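Phosphoribosylaminoimidazole carboxylase (Treponema denticola, PDB 5C5D) catalyses the reversible carboxylation of 5-aminoimidazole ribonucleotide with CO2 to 4-carboxy-5-aminoimidazole ribonucleotide in de novo purine biosynthesis. Local coordinates at residues P3-M15 against L25-D38. The protein carries 1 engineered substitution. Residues are numbered along the deposited sequence; the frame is centred on the assembly and turned at random.
Sequences PLVIILMGSSSDM and LKTFGIEYAIRIGD. Engineered in segment 25-38: D38 (natural residue Ser).
V5, I7 and M9 exchange backbone hydrogen bonds with E31, A33, R35 and G37, pairing strands 4-9 and 31-36 in parallel. Helix 15-27 connects them, completing a beta-alpha-beta unit of the parallel sheet. Six bonds hold the pair. The shortest runs from I7 N to A33 O at 2.7 Å, nearly straight at the hydrogen (168°).

V5, I7, M9, Y32, I34 and I36 face helix 15-27. There V5 CG1 packs on L25 CD1 at 3.8 Å, and V5 CG2, beside its own backbone N, touches I30 CG2. I7 and L25 reach each other tip to tip through their CD1 methyls. M9 has CG between its backbone N and carbonyl carbon (chi1 75°), which sets CG against I36 CG1 at 3.7 Å. The bend at chi3 directs the terminal methyl CE toward I34. CE comes closer to I34 CG2 than normal carbon packing allows, so the exact placement of this methyl is doubtful. M15, at the start of the helix, covers I34 CG2 with its sulfur and I36 CD1 with its methyl.

On the other face, L4 CD1 lies against E31 CG, and L8 CD1 rests on R35 CB. Helix 43-54 covers this face, with Y53 against I6 and A33. The charged ends have partners elsewhere: E31 forms a salt bridge with R58, and R35 with D154 of the second subunit.

The strand ends lead into the substrate site, where S11 and D14 bind substrate. D38, an engineered replacement of a substrate-binding serine, accepts bonds from the backbone N of H40 and K41. D38 CB lies 3.6 Å from G10 O. D14 OD2 accepts a long, bent bond from S11 N across the turn (3.2 Å), on the anti side of the carboxylate and 34° out of its plane.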
ATOM      1  N   PRO D   3      32.193  -5.668 -26.257  1.00 24.93           N
ATOM      2  CA  PRO D   3      31.032  -6.039 -25.455  1.00 24.56           C
ATOM      3  C   PRO D   3      29.757  -6.269 -26.264  1.00 24.09           C
ATOM      4  O   PRO D   3      29.629  -5.778 -27.387  1.00 23.19           O
ATOM      5  CB  PRO D   3      30.877  -4.848 -24.512  1.00 24.89           C
ATOM      6  CG  PRO D   3      32.289  -4.327 -24.337  1.00 26.02           C
ATOM      7  CD  PRO D   3      32.871  -4.471 -25.724  1.00 26.60           C
ATOM      8  N   LEU D   4      28.839  -7.033 -25.676  1.00 23.46           N
ATOM      9  CA  LEU D   4      27.545  -7.327 -26.267  1.00 22.18           C
ATOM     10  C   LEU D   4      26.486  -7.283 -25.171  1.00 21.48           C
ATOM     11  O   LEU D   4      26.674  -7.854 -24.108  1.00 21.11           O
ATOM     12  CB  LEU D   4      27.545  -8.710 -26.930  1.00 24.54           C
ATOM     13  CG  LEU D   4      26.209  -9.129 -27.517  1.00 23.96           C
ATOM     14  CD1 LEU D   4      25.853  -8.181 -28.648  1.00 24.49           C
ATOM     15  CD2 LEU D   4      26.262 -10.566 -28.013  1.00 26.69           C
ATOM     16  N   VAL D   5      25.362  -6.634 -25.435  1.00 18.88           N
ATOM     17  CA  VAL D   5      24.248  -6.653 -24.516  1.00 18.46           C
ATOM     18  C   VAL D   5      23.084  -7.334 -25.213  1.00 22.50           C
ATOM     19  O   VAL D   5      22.671  -6.909 -26.281  1.00 22.44           O
ATOM     20  CB  VAL D   5      23.810  -5.250 -24.092  1.00 20.74           C
ATOM     21  CG1 VAL D   5      22.553  -5.316 -23.225  1.00 20.05           C
ATOM     22  CG2 VAL D   5      24.915  -4.540 -23.336  1.00 19.40           C
ATOM     23  N   ILE D   6      22.565  -8.384 -24.600  1.00 20.31           N
ATOM     24  CA  ILE D   6      21.432  -9.091 -25.135  1.00 20.27           C
ATOM     25  C   ILE D   6      20.219  -8.564 -24.399  1.00 19.45           C
ATOM     26  O   ILE D   6      20.113  -8.716 -23.192  1.00 18.49           O
ATOM     27  CB  ILE D   6      21.540 -10.614 -24.936  1.00 20.91           C
ATOM     28  CG1 ILE D   6      22.782 -11.173 -25.648  1.00 20.52           C
ATOM     29  CG2 ILE D   6      20.261 -11.275 -25.415  1.00 22.01           C
ATOM     30  CD1 ILE D   6      24.083 -11.125 -24.835  1.00 21.21           C
ATOM     31  N   ILE D   7      19.307  -7.964 -25.154  1.00 18.77           N
ATOM     32  CA  ILE D   7      18.056  -7.457 -24.598  1.00 19.83           C
ATOM     33  C   ILE D   7      16.997  -8.480 -24.882  1.00 19.77           C
ATOM     34  O   ILE D   7      16.632  -8.679 -26.043  1.00 24.01           O
ATOM     35  CB  ILE D   7      17.669  -6.112 -25.214  1.00 21.45           C
ATOM     36  CG1 ILE D   7      18.808  -5.118 -25.031  1.00 23.76           C
ATOM     37  CG2 ILE D   7      16.378  -5.585 -24.566  1.00 18.48           C
ATOM     38  CD1 ILE D   7      18.602  -3.809 -25.788  1.00 23.32           C
ATOM     39  N   LEU D   8      16.530  -9.171 -23.847  1.00 18.54           N
ATOM     40  CA  LEU D   8      15.565 -10.260 -24.012  1.00 18.92           C
ATOM     41  C   LEU D   8      14.254  -9.922 -23.335  1.00 19.01           C
ATOM     42  O   LEU D   8      14.221  -9.646 -22.125  1.00 19.18           O
ATOM     43  CB  LEU D   8      16.131 -11.566 -23.440  1.00 20.20           C
ATOM     44  CG  LEU D   8      15.142 -12.729 -23.422  1.00 23.13           C
ATOM     45  CD1 LEU D   8      14.650 -13.102 -24.814  1.00 25.88           C
ATOM     46  CD2 LEU D   8      15.786 -13.923 -22.736  1.00 23.94           C
ATOM     47  N   MET D   9      13.172  -9.926 -24.112  1.00 19.42           N
ATOM     48  CA  MET D   9      11.875  -9.545 -23.582  1.00 20.65           C
ATOM     49  C   MET D   9      10.891 -10.714 -23.668  1.00 24.21           C
ATOM     50  O   MET D   9      10.988 -11.549 -24.566  1.00 23.75           O
ATOM     51  CB  MET D   9      11.337  -8.340 -24.359  1.00 19.42           C
ATOM     52  CG  MET D   9      10.848  -8.710 -25.711  1.00 23.54           C
ATOM     53  SD  MET D   9      10.498  -7.235 -26.723  1.00 28.84           S
ATOM     54  CE  MET D   9      12.139  -6.888 -27.328  1.00 31.38           C
ATOM     55  N   GLY D  10       9.940 -10.751 -22.742  1.00 22.04           N
ATOM     56  CA  GLY D  10       9.018 -11.864 -22.649  1.00 23.45           C
ATOM     57  C   GLY D  10       7.955 -11.838 -23.711  1.00 23.64           C
ATOM     58  O   GLY D  10       7.402 -12.878 -24.042  1.00 26.05           O
ATOM     59  N   SER D  11       7.678 -10.653 -24.237  1.00 21.37           N
ATOM     60  CA  SER D  11       6.628 -10.479 -25.234  1.00 26.32           C
ATOM     61  C   SER D  11       6.952  -9.366 -26.214  1.00 26.59           C
ATOM     62  O   SER D  11       7.535  -8.345 -25.840  1.00 26.02           O
ATOM     63  CB  SER D  11       5.302 -10.159 -24.541  1.00 30.44           C
ATOM     64  OG  SER D  11       4.339  -9.699 -25.466  1.00 32.55           O
ATOM     65  N   SER D  12       6.533  -9.543 -27.462  1.00 27.63           N
ATOM     66  CA  SER D  12       6.701  -8.486 -28.448  1.00 26.64           C
ATOM     67  C   SER D  12       5.981  -7.210 -28.019  1.00 28.69           C
ATOM     68  O   SER D  12       6.274  -6.136 -28.535  1.00 26.67           O
ATOM     69  CB  SER D  12       6.204  -8.931 -29.819  1.00 30.63           C
ATOM     70  OG  SER D  12       4.806  -9.182 -29.830  1.00 31.55           O
ATOM     71  N   SER D  13       5.058  -7.317 -27.066  1.00 27.63           N
ATOM     72  CA  SER D  13       4.342  -6.135 -26.615  1.00 28.98           C
ATOM     73  C   SER D  13       5.284  -5.177 -25.900  1.00 26.53           C
ATOM     74  O   SER D  13       4.945  -3.997 -25.732  1.00 25.80           O
ATOM     75  CB  SER D  13       3.171  -6.522 -25.699  1.00 32.08           C
ATOM     76  OG  SER D  13       3.617  -7.104 -24.482  1.00 37.60           O
ATOM     77  N   ASP D  14       6.454  -5.681 -25.478  1.00 24.16           N
ATOM     78  CA  ASP D  14       7.466  -4.879 -24.781  1.00 22.44           C
ATOM     79  C   ASP D  14       8.468  -4.185 -25.702  1.00 22.62           C
ATOM     80  O   ASP D  14       9.437  -3.605 -25.215  1.00 22.54           O
ATOM     81  CB  ASP D  14       8.295  -5.739 -23.792  1.00 32.31           C
ATOM     82  CG  ASP D  14       7.450  -6.583 -22.826  1.00 35.86           C
ATOM     83  OD1 ASP D  14       6.582  -5.996 -22.162  1.00 30.78           O
ATOM     84  OD2 ASP D  14       7.732  -7.821 -22.673  1.00 35.78           O
ATOM     85  N   MET D  15       8.258  -4.217 -27.010  1.00 20.31           N
ATOM     86  CA  MET D  15       9.307  -3.822 -27.947  1.00 22.49           C
ATOM     87  C   MET D  15       9.685  -2.343 -27.772  1.00 24.74           C
ATOM     88  O   MET D  15      10.862  -1.990 -27.835  1.00 24.61           O
ATOM     89  CB  MET D  15       8.864  -4.119 -29.381  1.00 26.36           C
ATOM     90  CG  MET D  15       9.855  -3.754 -30.468  1.00 26.52           C
ATOM     91  SD  MET D  15      11.448  -4.627 -30.329  1.00 37.04           S
ATOM     92  CE  MET D  15      10.936  -6.314 -30.593  1.00 34.20           C
ATOM     93  N   LEU D  25      21.955   2.382 -25.604  1.00 23.44           N
ATOM     94  CA  LEU D  25      23.206   1.618 -25.765  1.00 23.17           C
ATOM     95  C   LEU D  25      23.956   2.053 -27.029  1.00 26.40           C
ATOM     96  O   LEU D  25      25.185   2.079 -27.069  1.00 27.22           O
ATOM     97  CB  LEU D  25      22.940   0.119 -25.811  1.00 25.36           C
ATOM     98  CG  LEU D  25      22.479  -0.540 -24.520  1.00 22.46           C
ATOM     99  CD1 LEU D  25      21.991  -1.959 -24.820  1.00 21.13           C
ATOM    100  CD2 LEU D  25      23.583  -0.550 -23.497  1.00 20.44           C
ATOM    101  N   LYS D  26      23.220   2.434 -28.063  1.00 26.00           N
ATOM    102  CA  LYS D  26      23.856   2.849 -29.299  1.00 28.89           C
ATOM    103  C   LYS D  26      24.663   4.121 -29.096  1.00 29.07           C
ATOM    104  O   LYS D  26      25.713   4.279 -29.705  1.00 31.83           O
ATOM    105  CB  LYS D  26      22.806   3.049 -30.392  1.00 30.99           C
ATOM    106  CG  LYS D  26      23.398   3.192 -31.768  1.00 38.76           C
ATOM    107  CD  LYS D  26      22.351   2.994 -32.834  1.00 45.67           C
ATOM    108  CE  LYS D  26      22.987   2.877 -34.202  1.00 55.19           C
ATOM    109  NZ  LYS D  26      21.972   2.596 -35.252  1.00 60.91           N
ATOM    110  N   THR D  27      24.183   5.012 -28.229  1.00 29.23           N
ATOM    111  CA  THR D  27      24.890   6.252 -27.940  1.00 31.24           C
ATOM    112  C   THR D  27      26.234   5.970 -27.244  1.00 30.94           C
ATOM    113  O   THR D  27      27.183   6.723 -27.428  1.00 33.56           O
ATOM    114  CB  THR D  27      24.066   7.208 -27.055  1.00 32.16           C
ATOM    115  OG1 THR D  27      23.925   6.675 -25.746  1.00 37.50           O
ATOM    116  CG2 THR D  27      22.689   7.431 -27.635  1.00 28.49           C
ATOM    117  N   PHE D  28      26.312   4.891 -26.463  1.00 30.63           N
ATOM    118  CA  PHE D  28      27.567   4.490 -25.801  1.00 26.55           C
ATOM    119  C   PHE D  28      28.490   3.653 -26.689  1.00 31.86           C
ATOM    120  O   PHE D  28      29.615   3.315 -26.282  1.00 34.51           O
ATOM    121  CB  PHE D  28      27.281   3.689 -24.524  1.00 25.32           C
ATOM    122  CG  PHE D  28      26.553   4.461 -23.460  1.00 28.89           C
ATOM    123  CD1 PHE D  28      27.147   5.547 -22.855  1.00 33.29           C
ATOM    124  CD2 PHE D  28      25.280   4.083 -23.042  1.00 27.70           C
ATOM    125  CE1 PHE D  28      26.480   6.254 -21.874  1.00 33.13           C
ATOM    126  CE2 PHE D  28      24.609   4.783 -22.050  1.00 29.60           C
ATOM    127  CZ  PHE D  28      25.207   5.877 -21.475  1.00 30.60           C
ATOM    128  N   GLY D  29      28.025   3.310 -27.886  1.00 29.88           N
ATOM    129  CA  GLY D  29      28.823   2.539 -28.821  1.00 31.40           C
ATOM    130  C   GLY D  29      28.879   1.048 -28.488  1.00 30.30           C
ATOM    131  O   GLY D  29      29.849   0.345 -28.812  1.00 32.61           O
ATOM    132  N   ILE D  30      27.818   0.563 -27.868  1.00 22.27           N
ATOM    133  CA  ILE D  30      27.743  -0.820 -27.385  1.00 24.22           C
ATOM    134  C   ILE D  30      26.792  -1.639 -28.249  1.00 22.38           C
ATOM    135  O   ILE D  30      25.613  -1.294 -28.409  1.00 24.59           O
ATOM    136  CB  ILE D  30      27.280  -0.870 -25.900  1.00 24.32           C
ATOM    137  CG1 ILE D  30      28.329  -0.219 -25.002  1.00 21.78           C
ATOM    138  CG2 ILE D  30      27.018  -2.306 -25.461  1.00 26.66           C
ATOM    139  CD1 ILE D  30      27.853   0.123 -23.610  1.00 20.76           C
ATOM    140  N   GLU D  31      27.312  -2.730 -28.811  1.00 21.49           N
ATOM    141  CA  GLU D  31      26.486  -3.605 -29.631  1.00 23.52           C
ATOM    142  C   GLU D  31      25.416  -4.251 -28.774  1.00 24.32           C
ATOM    143  O   GLU D  31      25.694  -4.693 -27.643  1.00 24.44           O
ATOM    144  CB  GLU D  31      27.320  -4.699 -30.318  1.00 23.65           C
ATOM    145  CG  GLU D  31      26.490  -5.551 -31.297  1.00 29.73           C
ATOM    146  CD  GLU D  31      27.293  -6.618 -32.041  1.00 35.00           C
ATOM    147  OE1 GLU D  31      28.537  -6.671 -31.921  1.00 32.27           O
ATOM    148  OE2 GLU D  31      26.650  -7.408 -32.753  1.00 40.22           O
ATOM    149  N   TYR D  32      24.222  -4.387 -29.354  1.00 25.38           N
ATOM    150  CA  TYR D  32      23.103  -5.052 -28.680  1.00 23.19           C
ATOM    151  C   TYR D  32      22.399  -6.031 -29.633  1.00 23.13           C
ATOM    152  O   TYR D  32      22.545  -5.964 -30.870  1.00 25.33           O
ATOM    153  CB  TYR D  32      22.089  -4.028 -28.125  1.00 23.23           C
ATOM    154  CG  TYR D  32      21.437  -3.227 -29.216  1.00 24.59           C
ATOM    155  CD1 TYR D  32      20.375  -3.750 -29.925  1.00 25.75           C
ATOM    156  CD2 TYR D  32      21.878  -1.950 -29.523  1.00 27.99           C
ATOM    157  CE1 TYR D  32      19.779  -3.033 -30.948  1.00 29.10           C
ATOM    158  CE2 TYR D  32      21.282  -1.220 -30.524  1.00 25.59           C
ATOM    159  CZ  TYR D  32      20.232  -1.778 -31.241  1.00 30.98           C
ATOM    160  OH  TYR D  32      19.612  -1.081 -32.259  1.00 35.67           O
ATOM    161  N   ALA D  33      21.696  -6.982 -29.034  1.00 22.32           N
ATOM    162  CA  ALA D  33      20.786  -7.859 -29.745  1.00 25.13           C
ATOM    163  C   ALA D  33      19.458  -7.773 -29.042  1.00 25.11           C
ATOM    164  O   ALA D  33      19.428  -7.686 -27.835  1.00 27.90           O
ATOM    165  CB  ALA D  33      21.302  -9.271 -29.744  1.00 25.80           C
ATOM    166  N   ILE D  34      18.367  -7.743 -29.818  1.00 23.36           N
ATOM    167  CA  ILE D  34      17.020  -7.745 -29.258  1.00 21.16           C
ATOM    168  C   ILE D  34      16.332  -9.038 -29.618  1.00 23.80           C
ATOM    169  O   ILE D  34      16.267  -9.410 -30.790  1.00 26.23           O
ATOM    170  CB  ILE D  34      16.194  -6.582 -29.773  1.00 30.21           C
ATOM    171  CG1 ILE D  34      16.825  -5.285 -29.323  1.00 28.94           C
ATOM    172  CG2 ILE D  34      14.746  -6.693 -29.251  1.00 30.15           C
ATOM    173  CD1 ILE D  34      16.147  -4.045 -29.874  1.00 34.99           C
ATOM    174  N   ARG D  35      15.833  -9.714 -28.588  1.00 21.81           N
ATOM    175  CA  ARG D  35      15.215 -11.026 -28.741  1.00 22.64           C
ATOM    176  C   ARG D  35      13.944 -11.116 -27.917  1.00 22.06           C
ATOM    177  O   ARG D  35      13.746 -10.370 -26.959  1.00 22.98           O
ATOM    178  CB  ARG D  35      16.166 -12.142 -28.324  1.00 21.52           C
ATOM    179  CG  ARG D  35      17.531 -12.140 -29.026  1.00 21.27           C
ATOM    180  CD  ARG D  35      17.361 -12.431 -30.502  1.00 23.22           C
ATOM    181  NE  ARG D  35      16.750 -13.729 -30.769  1.00 27.00           N
ATOM    182  CZ  ARG D  35      17.414 -14.883 -30.881  1.00 29.34           C
ATOM    183  NH1 ARG D  35      18.737 -14.936 -30.778  1.00 29.11           N
ATOM    184  NH2 ARG D  35      16.740 -15.993 -31.161  1.00 28.96           N
ATOM    185  N   ILE D  36      13.101 -12.056 -28.310  1.00 23.40           N
ATOM    186  CA  ILE D  36      11.855 -12.336 -27.638  1.00 23.58           C
ATOM    187  C   ILE D  36      11.778 -13.790 -27.188  1.00 26.78           C
ATOM    188  O   ILE D  36      12.047 -14.705 -27.956  1.00 26.45           O
ATOM    189  CB  ILE D  36      10.659 -12.036 -28.571  1.00 26.76           C
ATOM    190  CG1 ILE D  36      10.618 -10.548 -28.904  1.00 24.19           C
ATOM    191  CG2 ILE D  36       9.343 -12.401 -27.904  1.00 28.60           C
ATOM    192  CD1 ILE D  36       9.677 -10.219 -30.074  1.00 23.65           C
ATOM    193  N   GLY D  37      11.373 -13.993 -25.946  1.00 23.32           N
ATOM    194  CA  GLY D  37      11.152 -15.326 -25.440  1.00 26.07           C
ATOM    195  C   GLY D  37      10.606 -15.274 -24.040  1.00 26.55           C
ATOM    196  O   GLY D  37      11.042 -14.459 -23.227  1.00 24.40           O
ATOM    197  N   ASP D  38       9.651 -16.156 -23.778  1.00 28.25           N
ATOM    198  CA  ASP D  38       8.954 -16.198 -22.514  1.00 31.17           C
ATOM    199  C   ASP D  38       9.419 -17.371 -21.667  1.00 31.34           C
ATOM    200  O   ASP D  38       9.559 -18.493 -22.151  1.00 30.99           O
ATOM    201  CB  ASP D  38       7.449 -16.285 -22.738  1.00 34.02           C
ATOM    202  CG  ASP D  38       6.680 -16.245 -21.447  1.00 38.91           C
ATOM    203  OD1 ASP D  38       6.580 -15.152 -20.826  1.00 41.54           O
ATOM    204  OD2 ASP D  38       6.238 -17.318 -21.010  1.00 37.99           O
TER
HETATM  205  O   HOH W   1      30.086  -3.390 -28.503  1.00 24.99           O